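Local coordinates for protein type-2 restriction enzyme NlaIV (Neisseria lactamica, PDB 6QM2) that cuts double-stranded DNA as a type II restriction endonuclease, recognising the sequence 5'-GGNNCC-3' and cleaving after its third base to leave blunt ends, at residues Met187-Glu192 with His241-Lys246; Phe194-Glu199 with Ile231-Trp236; Gly157-Leu162 with Val202-Ala207. All blocks are in the same frame, centred on the assembly; numbering follows the deposited sequence.

Contact 1 of 3, residues Met187-Glu192 with His241-Lys246; sequences MFECLE and HKYKKK
An edge-to-face aromatic pair, Phe-188 against Tyr-243, joins the C-terminal tail of this PD-(D/E)XK-clan nuclease to the loop that leads into helix 191-204. The two side chains run nearly perpendicular to one another. Phe-188 presents an edge, and its CD1 sits above the middle of the tyrosine ring, 3.9 Å from Tyr-243 CZ. The ring planes are inclined by 56°, and the centroids of the Phe-188 and Tyr-243 rings lie 5.0 Å apart. On the other side of the same phenol, CB of the preceding residue, Lys-242, lies toward the rim, so the ring is sandwiched between an aromatic edge and its own neighbour's methylene. Trp-236 of helix 236-239 touches both aromatic side chains.

Around the tyrosine rim the approach is by backbone. The carbonyl oxygen of Met-187 lies near the ring plane, 3.4 Å from Tyr-243 CE1. At the tip, the amide N of Glu-189 donates to Tyr-243 OH at 2.9 Å, and the N-H points almost straight at the oxygen (170°). The hydroxyl is also hydrogen-bonded to OD2 of Asp-193, in the first turn of the helix. It is therefore gripped between a loop amide and a carboxylate, which would be expected to polarise it.

Cys-190 takes the N-cap position, its side chain capping a backbone N of the first helical turn. Outside the aromatic pair, Glu-189 and Lys-242 cross obliquely. The lysine, bent at chi3, also forms a salt bridge with Asp-193, so its ammonium bridges two acids. With Glu-189 the salt bridge spans 3.1 Å from Lys-242 NZ to Glu-189 OE1, and NZ meets that oxygen from above the carboxylate plane rather than within it.

Contact 2 of 3, residues Phe194-Glu199 with Ile231-Trp236; sequences FVSAIE and ISIPRW
Ser-196 is the residue most deeply engaged where segment 194-199 of helix 191-204 meets the irregular chain 231-236. Its OG, anti to the backbone N (chi1 179°), reaches across to donate to Pro-234 O at 2.7 Å. The hydroxyl lies well above the plane of that carbonyl, away from its lone pairs. A water bridges the same region, donating to Ser-196 O, with weak bonds to Trp-236 N and Glu-199 OE1.

Ile-233 divides its branches between the helix backbone and Val-195. CG2 presses on the backbone, 3.6 Å from Ser-196 CA, while the CG1 branch ends in CD1, 3.6 Å from Val-195 CG1, the two side chains crossing at about a right angle.

Trp-236 supplies a flat wall. With CG anti to the backbone N (chi1 177°), its indole lies against the helix so that Ala-197 CB sits over the six-membered ring in a CH-pi contact, 4.2 Å from its centroid and 26° off the normal, whereas Ser-196 OG meets the indole edge in plane.

Arg-235 is the N-cap of helix 236-239, so the segment runs directly into that short helix. Helix 215-227 borders the packing: its Phe-219 touches Val-195, and its Glu-220 and Lys-216 hold Ile-233 N and O. Phe-194, which points away from 231-236, packs on helix 107-116, as does Ile-198.

Contact 3 of 3, residues Gly157-Leu162 with Val202-Ala207; sequences GWAINL and VYQNPA
One direct hydrogen bond ties the loop 157-162 to the C-terminal end of helix 191-204. The amide N of Ala-159 donates to Gln-204 OE1 at 2.9 Å, with an N-H...O angle of 153°. The donor lies in the plane of the side-chain carbonyl and on one of its lone pairs, at a C=O...N angle of 119°. Gln-204 reaches this point from the last helical turn with CG anti to the carbonyl carbon and a chain extended beyond CG, so that the amide is delivered at the full length of the side chain. Gln-204 OE1 also lies 3.3 Å from Trp-158 CA, against the loop backbone just ahead of its donor.

Van der Waals packing is carried by the indole of Trp-158, which runs antiparallel to the glutamine side chain, the ring and amide planes 72° apart. The benzo edge does the touching: Trp-158 CZ3 lies 3.7 Å from Gln-204 CB and 3.6 Å from the backbone N of Asn-205, which meets the ring in plane. Farther along the same edge, Trp-158 CH2 approaches Pro-206 CD at 4.5 Å. Leu-162 lies over one indole face, and Val-169 of strand 168-172 also touches the Trp-158 side chain. Beside the glutamine amide, Ala-159 CB sits 3.8 Å from Gln-204 OE1 and also packs on Thr-201.

Within the helix-leaving chain, Asn-205 forms an Asx turn, its OD1 accepting from Ala-207 N. Asn-205 is the first residue to leave helical backbone angles, and the turn lies at the helix exit, beside the tryptophan edge.

The contact is thus mixed in character, one hydrogen bond beside an indole edge set against the backbone at the helix end; the in-plane bond is consistent with a fixed orientation of the Gln-204 amide, with OE1 toward the loop.

All three contacts use helix 191-204, taken in order: contact 1 at its N-terminal entry, contact 2 along its middle and contact 3 at its C-terminal end. Their centres lie about 11 Å (contacts 1 and 2), 13 Å (2 and 3) and 15 Å (1 and 3) apart, on one side of the chain's centre. Along the sequence contact 2 falls between the two segments of contact 1, whereas contact 3 alternates with both. They also meet directly: Phe-188 packs on Ala-197, Trp-236 on Ala-159, and Lys-244 NZ probably hydrogen-bonds to Trp-158 O. One helix thus gathers the C-terminal tail, the 231-236 chain and the 157-162 loop into a continuous packing unit.

Contact 1 of 3, residues Met187-Glu192 with His241-Lys246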
loop_
_atom_site.group_PDB
_atom_site.type_symbol
_atom_site.label_atom_id
_atom_site.label_comp_id
_atom_site.label_asym_id
_atom_site.label_seq_id
_atom_site.Cartn_x
_atom_site.Cartn_y
_atom_site.Cartn_z
ATOM N N MET A 187 3.735 -30.108 -9.232
ATOM C CA MET A 187 4.938 -29.480 -8.693
ATOM C C MET A 187 6.117 -30.422 -8.906
ATOM O O MET A 187 5.921 -31.622 -9.119
ATOM C CB MET A 187 4.784 -29.184 -7.197
ATOM C CG MET A 187 3.572 -28.345 -6.809
ATOM S SD MET A 187 3.488 -26.722 -7.594
ATOM C CE MET A 187 2.271 -27.022 -8.873
ATOM N N PHE A 188 7.334 -29.882 -8.842
ATOM C CA PHE A 188 8.544 -30.688 -9.037
ATOM C C PHE A 188 8.675 -31.745 -7.934
ATOM O O PHE A 188 8.487 -31.448 -6.751
ATOM C CB PHE A 188 9.806 -29.823 -9.090
ATOM C CG PHE A 188 9.865 -28.895 -10.270
ATOM C CD1 PHE A 188 10.163 -29.380 -11.538
ATOM C CD2 PHE A 188 9.652 -27.528 -10.110
ATOM C CE1 PHE A 188 10.231 -28.522 -12.631
ATOM C CE2 PHE A 188 9.724 -26.665 -11.196
ATOM C CZ PHE A 188 10.012 -27.163 -12.461
ATOM N N GLU A 189 8.990 -32.972 -8.340
ATOM C CA GLU A 189 9.056 -34.119 -7.426
ATOM C C GLU A 189 10.281 -34.084 -6.509
ATOM O O GLU A 189 10.225 -34.563 -5.373
ATOM C CB GLU A 189 9.035 -35.429 -8.221
ATOM C CG GLU A 189 7.704 -35.685 -8.922
ATOM C CD GLU A 189 7.768 -36.741 -10.016
ATOM O OE1 GLU A 189 8.833 -37.369 -10.227
ATOM O OE2 GLU A 189 6.729 -36.939 -10.677
ATOM N N CYS A 190 11.378 -33.519 -7.009
ATOM C CA CYS A 190 12.623 -33.427 -6.258
ATOM C C CYS A 190 13.443 -32.204 -6.665
ATOM O O CYS A 190 13.161 -31.554 -7.679
ATOM C CB CYS A 190 13.451 -34.680 -6.506
ATOM S SG CYS A 190 13.927 -34.867 -8.239
ATOM N N LEU A 191 14.470 -31.922 -5.867
ATOM C CA LEU A 191 15.413 -30.835 -6.131
ATOM C C LEU A 191 16.069 -30.931 -7.511
ATOM O O LEU A 191 16.186 -29.928 -8.206
ATOM C CB LEU A 191 16.498 -30.811 -5.048
ATOM C CG LEU A 191 17.676 -29.851 -5.222
ATOM C CD1 LEU A 191 17.183 -28.423 -5.353
ATOM C CD2 LEU A 191 18.633 -29.979 -4.050
ATOM N N GLU A 192 16.488 -32.132 -7.903
ATOM C CA GLU A 192 17.233 -32.318 -9.156
ATOM C C GLU A 192 16.418 -31.871 -10.370
ATOM O O GLU A 192 16.954 -31.229 -11.279
ATOM C CB GLU A 192 17.688 -33.778 -9.336
ATOM C CG GLU A 192 18.823 -34.230 -8.413
ATOM C CD GLU A 192 18.373 -34.706 -7.034
ATOM O OE1 GLU A 192 17.154 -34.714 -6.748
ATOM O OE2 GLU A 192 19.255 -35.076 -6.223
ATOM N N HIS A 241 8.324 -34.529 -19.724
ATOM C CA HIS A 241 7.017 -35.202 -19.813
ATOM C C HIS A 241 6.261 -35.319 -18.475
ATOM O O HIS A 241 5.032 -35.250 -18.454
ATOM C CB HIS A 241 7.147 -36.588 -20.465
ATOM C CG HIS A 241 7.883 -37.595 -19.634
ATOM N ND1 HIS A 241 7.280 -38.302 -18.616
ATOM C CD2 HIS A 241 9.165 -38.027 -19.681
ATOM C CE1 HIS A 241 8.161 -39.116 -18.063
ATOM N NE2 HIS A 241 9.313 -38.969 -18.693
ATOM N N LYS A 242 6.993 -35.480 -17.374
ATOM C CA LYS A 242 6.383 -35.564 -16.039
ATOM C C LYS A 242 5.666 -34.277 -15.615
ATOM O O LYS A 242 4.753 -34.325 -14.785
ATOM C CB LYS A 242 7.437 -35.902 -14.976
ATOM C CG LYS A 242 8.123 -37.253 -15.138
ATOM C CD LYS A 242 8.909 -37.650 -13.893
ATOM C CE LYS A 242 10.124 -36.760 -13.669
ATOM N NZ LYS A 242 10.915 -37.176 -12.478
ATOM N N TYR A 243 6.094 -33.140 -16.175
ATOM C CA TYR A 243 5.644 -31.807 -15.751
ATOM C C TYR A 243 4.813 -31.018 -16.784
ATOM O O TYR A 243 4.152 -30.041 -16.421
ATOM C CB TYR A 243 6.879 -31.011 -15.304
ATOM C CG TYR A 243 7.627 -31.717 -14.189
ATOM C CD1 TYR A 243 7.033 -31.897 -12.939
ATOM C CD2 TYR A 243 8.907 -32.243 -14.390
ATOM C CE1 TYR A 243 7.692 -32.565 -11.918
ATOM C CE2 TYR A 243 9.580 -32.910 -13.368
ATOM C CZ TYR A 243 8.966 -33.066 -12.132
ATOM O OH TYR A 243 9.607 -33.720 -11.101
ATOM N N LYS A 244 4.841 -31.439 -18.050
ATOM C CA LYS A 244 4.062 -30.799 -19.116
ATOM C C LYS A 244 2.749 -31.564 -19.302
ATOM O O LYS A 244 2.418 -32.436 -18.493
ATOM C CB LYS A 244 4.872 -30.790 -20.422
ATOM C CG LYS A 244 6.201 -30.051 -20.350
ATOM C CD LYS A 244 6.047 -28.537 -20.384
ATOM C CE LYS A 244 7.399 -27.880 -20.626
ATOM N NZ LYS A 244 7.325 -26.401 -20.694
ATOM N N LYS A 245 2.001 -31.220 -20.353
ATOM C CA LYS A 245 0.830 -31.989 -20.786
ATOM C C LYS A 245 1.274 -33.020 -21.828
ATOM O O LYS A 245 1.009 -34.215 -21.675
ATOM C CB LYS A 245 -0.256 -31.088 -21.396
ATOM C CG LYS A 245 -0.809 -29.979 -20.497
ATOM C CD LYS A 245 0.056 -28.725 -20.375
ATOM C CE LYS A 245 0.493 -28.127 -21.710
ATOM N NZ LYS A 245 1.263 -26.863 -21.543
ATOM N N LYS A 246 1.938 -32.542 -22.886
ATOM C CA LYS A 246 2.425 -33.383 -23.993
ATOM C C LYS A 246 3.884 -33.035 -24.301
ATOM O O LYS A 246 4.291 -32.847 -25.449
ATOM C CB LYS A 246 1.553 -33.185 -25.244
ATOM C CG LYS A 246 0.093 -33.596 -25.073
ATOM C CD LYS A 246 -0.858 -32.731 -25.892
ATOM C CE LYS A 246 -2.252 -32.704 -25.284
ATOM N NZ LYS A 246 -3.096 -31.656 -25.918
ATOM O OXT LYS A 246 4.704 -32.932 -23.387
#

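Contact 2 of 3, residues Phe194-Glu199 with Ile231-Trp236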
loop_
_atom_site.group_PDB
_atom_site.type_symbol
_atom_site.label_atom_id
_atom_site.label_comp_id
_atom_site.label_asym_id
_atom_site.label_seq_id
_atom_site.Cartn_x
_atom_site.Cartn_y
_atom_site.Cartn_z
ATOM N N PHE A 194 13.761 -29.682 -10.371
ATOM C CA PHE A 194 13.690 -28.212 -10.269
ATOM C C PHE A 194 14.932 -27.554 -10.879
ATOM O O PHE A 194 14.820 -26.644 -11.698
ATOM C CB PHE A 194 13.513 -27.779 -8.803
ATOM C CG PHE A 194 13.599 -26.286 -8.575
ATOM C CD1 PHE A 194 12.490 -25.475 -8.765
ATOM C CD2 PHE A 194 14.785 -25.693 -8.155
ATOM C CE1 PHE A 194 12.565 -24.105 -8.551
ATOM C CE2 PHE A 194 14.864 -24.323 -7.942
ATOM C CZ PHE A 194 13.753 -23.527 -8.139
ATOM N N VAL A 195 16.108 -28.038 -10.490
ATOM C CA VAL A 195 17.368 -27.488 -10.979
ATOM C C VAL A 195 17.506 -27.738 -12.481
ATOM O O VAL A 195 17.992 -26.862 -13.206
ATOM C CB VAL A 195 18.587 -28.051 -10.204
ATOM C CG1 VAL A 195 19.906 -27.605 -10.835
ATOM C CG2 VAL A 195 18.538 -27.616 -8.740
ATOM N N SER A 196 17.078 -28.918 -12.941
ATOM C CA SER A 196 17.061 -29.232 -14.378
ATOM C C SER A 196 16.210 -28.238 -15.160
ATOM O O SER A 196 16.597 -27.815 -16.254
ATOM C CB SER A 196 16.551 -30.651 -14.640
ATOM O OG SER A 196 16.519 -30.922 -16.034
ATOM N N ALA A 197 15.061 -27.871 -14.590
ATOM C CA ALA A 197 14.201 -26.839 -15.172
ATOM C C ALA A 197 14.916 -25.490 -15.229
ATOM O O ALA A 197 14.890 -24.825 -16.270
ATOM C CB ALA A 197 12.896 -26.720 -14.398
ATOM N N ILE A 198 15.571 -25.110 -14.125
ATOM C CA ILE A 198 16.343 -23.858 -14.068
ATOM C C ILE A 198 17.414 -23.868 -15.155
ATOM O O ILE A 198 17.531 -22.905 -15.905
ATOM C CB ILE A 198 17.018 -23.607 -12.689
ATOM C CG1 ILE A 198 15.984 -23.454 -11.553
ATOM C CG2 ILE A 198 17.920 -22.373 -12.737
ATOM C CD1 ILE A 198 15.129 -22.205 -11.610
ATOM N N GLU A 199 18.171 -24.962 -15.246
ATOM C CA GLU A 199 19.239 -25.090 -16.244
ATOM C C GLU A 199 18.741 -24.791 -17.651
ATOM O O GLU A 199 19.354 -24.009 -18.376
ATOM C CB GLU A 199 19.857 -26.495 -16.223
ATOM C CG GLU A 199 21.090 -26.653 -17.111
ATOM C CD GLU A 199 21.430 -28.100 -17.431
ATOM O OE1 GLU A 199 21.077 -29.008 -16.639
ATOM O OE2 GLU A 199 22.064 -28.324 -18.486
ATOM N N ILE A 231 25.971 -34.380 -7.134
ATOM C CA ILE A 231 24.556 -34.367 -7.497
ATOM C C ILE A 231 24.448 -34.501 -9.017
ATOM O O ILE A 231 25.236 -33.901 -9.758
ATOM C CB ILE A 231 23.835 -33.098 -6.973
ATOM C CG1 ILE A 231 22.313 -33.269 -7.047
ATOM C CG2 ILE A 231 24.277 -31.842 -7.721
ATOM C CD1 ILE A 231 21.543 -32.144 -6.389
ATOM N N SER A 232 23.492 -35.312 -9.467
ATOM C CA SER A 232 23.262 -35.543 -10.889
ATOM C C SER A 232 21.967 -34.846 -11.318
ATOM O O SER A 232 20.865 -35.248 -10.919
ATOM C CB SER A 232 23.211 -37.044 -11.188
ATOM O OG SER A 232 23.470 -37.285 -12.562
ATOM N N ILE A 233 22.121 -33.785 -12.111
ATOM C CA ILE A 233 20.997 -33.030 -12.657
ATOM C C ILE A 233 20.600 -33.676 -13.983
ATOM O O ILE A 233 21.390 -33.663 -14.926
ATOM C CB ILE A 233 21.371 -31.541 -12.895
ATOM C CG1 ILE A 233 21.881 -30.887 -11.599
ATOM C CG2 ILE A 233 20.191 -30.764 -13.477
ATOM C CD1 ILE A 233 20.940 -30.991 -10.410
ATOM N N PRO A 234 19.383 -34.245 -14.070
ATOM C CA PRO A 234 18.983 -34.838 -15.354
ATOM C C PRO A 234 18.781 -33.789 -16.449
ATOM O O PRO A 234 18.567 -32.615 -16.140
ATOM C CB PRO A 234 17.661 -35.537 -15.024
ATOM C CG PRO A 234 17.127 -34.815 -13.838
ATOM C CD PRO A 234 18.320 -34.359 -13.052
ATOM N N ARG A 235 18.880 -34.211 -17.710
ATOM C CA ARG A 235 18.551 -33.332 -18.838
ATOM C C ARG A 235 17.053 -33.061 -18.802
ATOM O O ARG A 235 16.270 -33.968 -18.521
ATOM C CB ARG A 235 18.939 -33.960 -20.178
ATOM C CG ARG A 235 20.437 -33.992 -20.454
ATOM C CD ARG A 235 20.748 -34.247 -21.931
ATOM N NE ARG A 235 19.981 -35.377 -22.488
ATOM C CZ ARG A 235 19.032 -35.315 -23.438
ATOM N NH1 ARG A 235 18.430 -36.441 -23.824
ATOM N NH2 ARG A 235 18.672 -34.167 -24.023
ATOM N N TRP A 236 16.659 -31.815 -19.063
ATOM C CA TRP A 236 15.244 -31.423 -18.999
ATOM C C TRP A 236 14.399 -32.173 -20.027
ATOM O O TRP A 236 13.276 -32.579 -19.727
ATOM C CB TRP A 236 15.081 -29.913 -19.192
ATOM C CG TRP A 236 13.646 -29.457 -19.208
ATOM C CD1 TRP A 236 12.978 -28.889 -20.256
ATOM C CD2 TRP A 236 12.705 -29.547 -18.134
ATOM N NE1 TRP A 236 11.682 -28.606 -19.896
ATOM C CE2 TRP A 236 11.486 -29.001 -18.599
ATOM C CE3 TRP A 236 12.773 -30.024 -16.821
ATOM C CZ2 TRP A 236 10.342 -28.923 -17.798
ATOM C CZ3 TRP A 236 11.631 -29.946 -16.019
ATOM C CH2 TRP A 236 10.433 -29.400 -16.514
HETATM O O HOH W 1 18.387 -29.324 -18.077
HETATM O O HOH W 2 21.080 -31.539 -17.257
#

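Contact 3 of 3, residues Gly157-Leu162 with Val202-Ala207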
loop_
_atom_site.group_PDB
_atom_site.type_symbol
_atom_site.label_atom_id
_atom_site.label_comp_id
_atom_site.label_asym_id
_atom_site.label_seq_id
_atom_site.Cartn_x
_atom_site.Cartn_y
_atom_site.Cartn_z
ATOM N N GLY A 157 5.465 -23.261 -22.530
ATOM C CA GLY A 157 6.438 -22.456 -23.283
ATOM C C GLY A 157 7.779 -22.202 -22.608
ATOM O O GLY A 157 8.690 -21.641 -23.231
ATOM N N TRP A 158 7.894 -22.581 -21.333
ATOM C CA TRP A 158 9.137 -22.464 -20.566
ATOM C C TRP A 158 9.279 -23.669 -19.653
ATOM O O TRP A 158 8.278 -24.276 -19.267
ATOM C CB TRP A 158 9.140 -21.184 -19.729
ATOM C CG TRP A 158 8.997 -19.953 -20.548
ATOM C CD1 TRP A 158 7.832 -19.366 -20.946
ATOM C CD2 TRP A 158 10.054 -19.164 -21.097
ATOM N NE1 TRP A 158 8.098 -18.253 -21.705
ATOM C CE2 TRP A 158 9.454 -18.102 -21.811
ATOM C CE3 TRP A 158 11.450 -19.241 -21.046
ATOM C CZ2 TRP A 158 10.202 -17.126 -22.471
ATOM C CZ3 TRP A 158 12.195 -18.271 -21.705
ATOM C CH2 TRP A 158 11.568 -17.227 -22.410
ATOM N N ALA A 159 10.517 -24.002 -19.296
ATOM C CA ALA A 159 10.782 -25.168 -18.451
ATOM C C ALA A 159 10.300 -24.968 -17.016
ATOM O O ALA A 159 9.833 -25.919 -16.393
ATOM C CB ALA A 159 12.259 -25.531 -18.475
ATOM N N ILE A 160 10.412 -23.740 -16.502
ATOM C CA ILE A 160 9.901 -23.390 -15.163
ATOM C C ILE A 160 8.818 -22.316 -15.271
ATOM O O ILE A 160 8.824 -21.517 -16.212
ATOM C CB ILE A 160 11.035 -22.935 -14.195
ATOM C CG1 ILE A 160 10.527 -22.909 -12.745
ATOM C CG2 ILE A 160 11.614 -21.574 -14.588
ATOM C CD1 ILE A 160 11.621 -22.873 -11.707
ATOM N N ASN A 161 7.885 -22.315 -14.314
ATOM C CA ASN A 161 6.804 -21.332 -14.276
ATOM C C ASN A 161 7.345 -19.935 -14.015
ATOM O O ASN A 161 7.917 -19.672 -12.958
ATOM C CB ASN A 161 5.757 -21.687 -13.213
ATOM C CG ASN A 161 4.531 -20.784 -13.273
ATOM O OD1 ASN A 161 4.131 -20.330 -14.349
ATOM N ND2 ASN A 161 3.930 -20.522 -12.117
ATOM N N LEU A 162 7.136 -19.052 -14.989
ATOM C CA LEU A 162 7.694 -17.708 -14.995
ATOM C C LEU A 162 6.622 -16.651 -15.184
ATOM O O LEU A 162 5.490 -16.937 -15.585
ATOM C CB LEU A 162 8.687 -17.572 -16.142
ATOM C CG LEU A 162 9.969 -18.386 -16.025
ATOM C CD1 LEU A 162 10.630 -18.487 -17.391
ATOM C CD2 LEU A 162 10.906 -17.777 -14.995
ATOM N N VAL A 202 17.565 -21.214 -18.318
ATOM C CA VAL A 202 18.711 -20.332 -18.559
ATOM C C VAL A 202 18.971 -20.204 -20.064
ATOM O O VAL A 202 19.173 -19.099 -20.563
ATOM C CB VAL A 202 19.993 -20.805 -17.809
ATOM C CG1 VAL A 202 21.230 -20.054 -18.279
ATOM C CG2 VAL A 202 19.847 -20.611 -16.304
ATOM N N TYR A 203 18.954 -21.331 -20.773
ATOM C CA TYR A 203 19.164 -21.344 -22.227
ATOM C C TYR A 203 17.974 -20.783 -23.006
ATOM O O TYR A 203 18.164 -20.049 -23.983
ATOM C CB TYR A 203 19.473 -22.761 -22.716
ATOM C CG TYR A 203 19.659 -22.853 -24.212
ATOM C CD1 TYR A 203 20.689 -22.165 -24.847
ATOM C CD2 TYR A 203 18.798 -23.614 -24.997
ATOM C CE1 TYR A 203 20.863 -22.242 -26.219
ATOM C CE2 TYR A 203 18.965 -23.697 -26.371
ATOM C CZ TYR A 203 19.998 -23.010 -26.976
ATOM O OH TYR A 203 20.164 -23.090 -28.337
ATOM N N GLN A 204 16.762 -21.154 -22.581
ATOM C CA GLN A 204 15.514 -20.675 -23.202
ATOM C C GLN A 204 15.407 -19.154 -23.175
ATOM O O GLN A 204 15.009 -18.540 -24.155
ATOM C CB GLN A 204 14.288 -21.273 -22.499
ATOM C CG GLN A 204 14.081 -22.766 -22.741
ATOM C CD GLN A 204 12.951 -23.356 -21.908
ATOM O OE1 GLN A 204 12.446 -22.722 -20.977
ATOM N NE2 GLN A 204 12.552 -24.584 -22.235
ATOM N N ASN A 205 15.771 -18.568 -22.038
ATOM C CA ASN A 205 15.710 -17.126 -21.813
ATOM C C ASN A 205 16.857 -16.432 -22.556
ATOM O O ASN A 205 18.012 -16.661 -22.219
ATOM C CB ASN A 205 15.806 -16.864 -20.304
ATOM C CG ASN A 205 15.713 -15.396 -19.935
ATOM O OD1 ASN A 205 15.565 -14.518 -20.789
ATOM N ND2 ASN A 205 15.790 -15.125 -18.636
ATOM N N PRO A 206 16.544 -15.576 -23.554
ATOM C CA PRO A 206 17.616 -14.858 -24.270
ATOM C C PRO A 206 18.530 -14.014 -23.375
ATOM O O PRO A 206 19.709 -13.862 -23.686
ATOM C CB PRO A 206 16.853 -13.952 -25.248
ATOM C CG PRO A 206 15.536 -14.615 -25.436
ATOM C CD PRO A 206 15.216 -15.247 -24.111
ATOM N N ALA A 207 17.986 -13.476 -22.283
ATOM C CA ALA A 207 18.752 -12.658 -21.341
ATOM C C ALA A 207 19.862 -13.435 -20.624
ATOM O O ALA A 207 20.952 -12.902 -20.421
ATOM C CB ALA A 207 17.816 -12.019 -20.322
#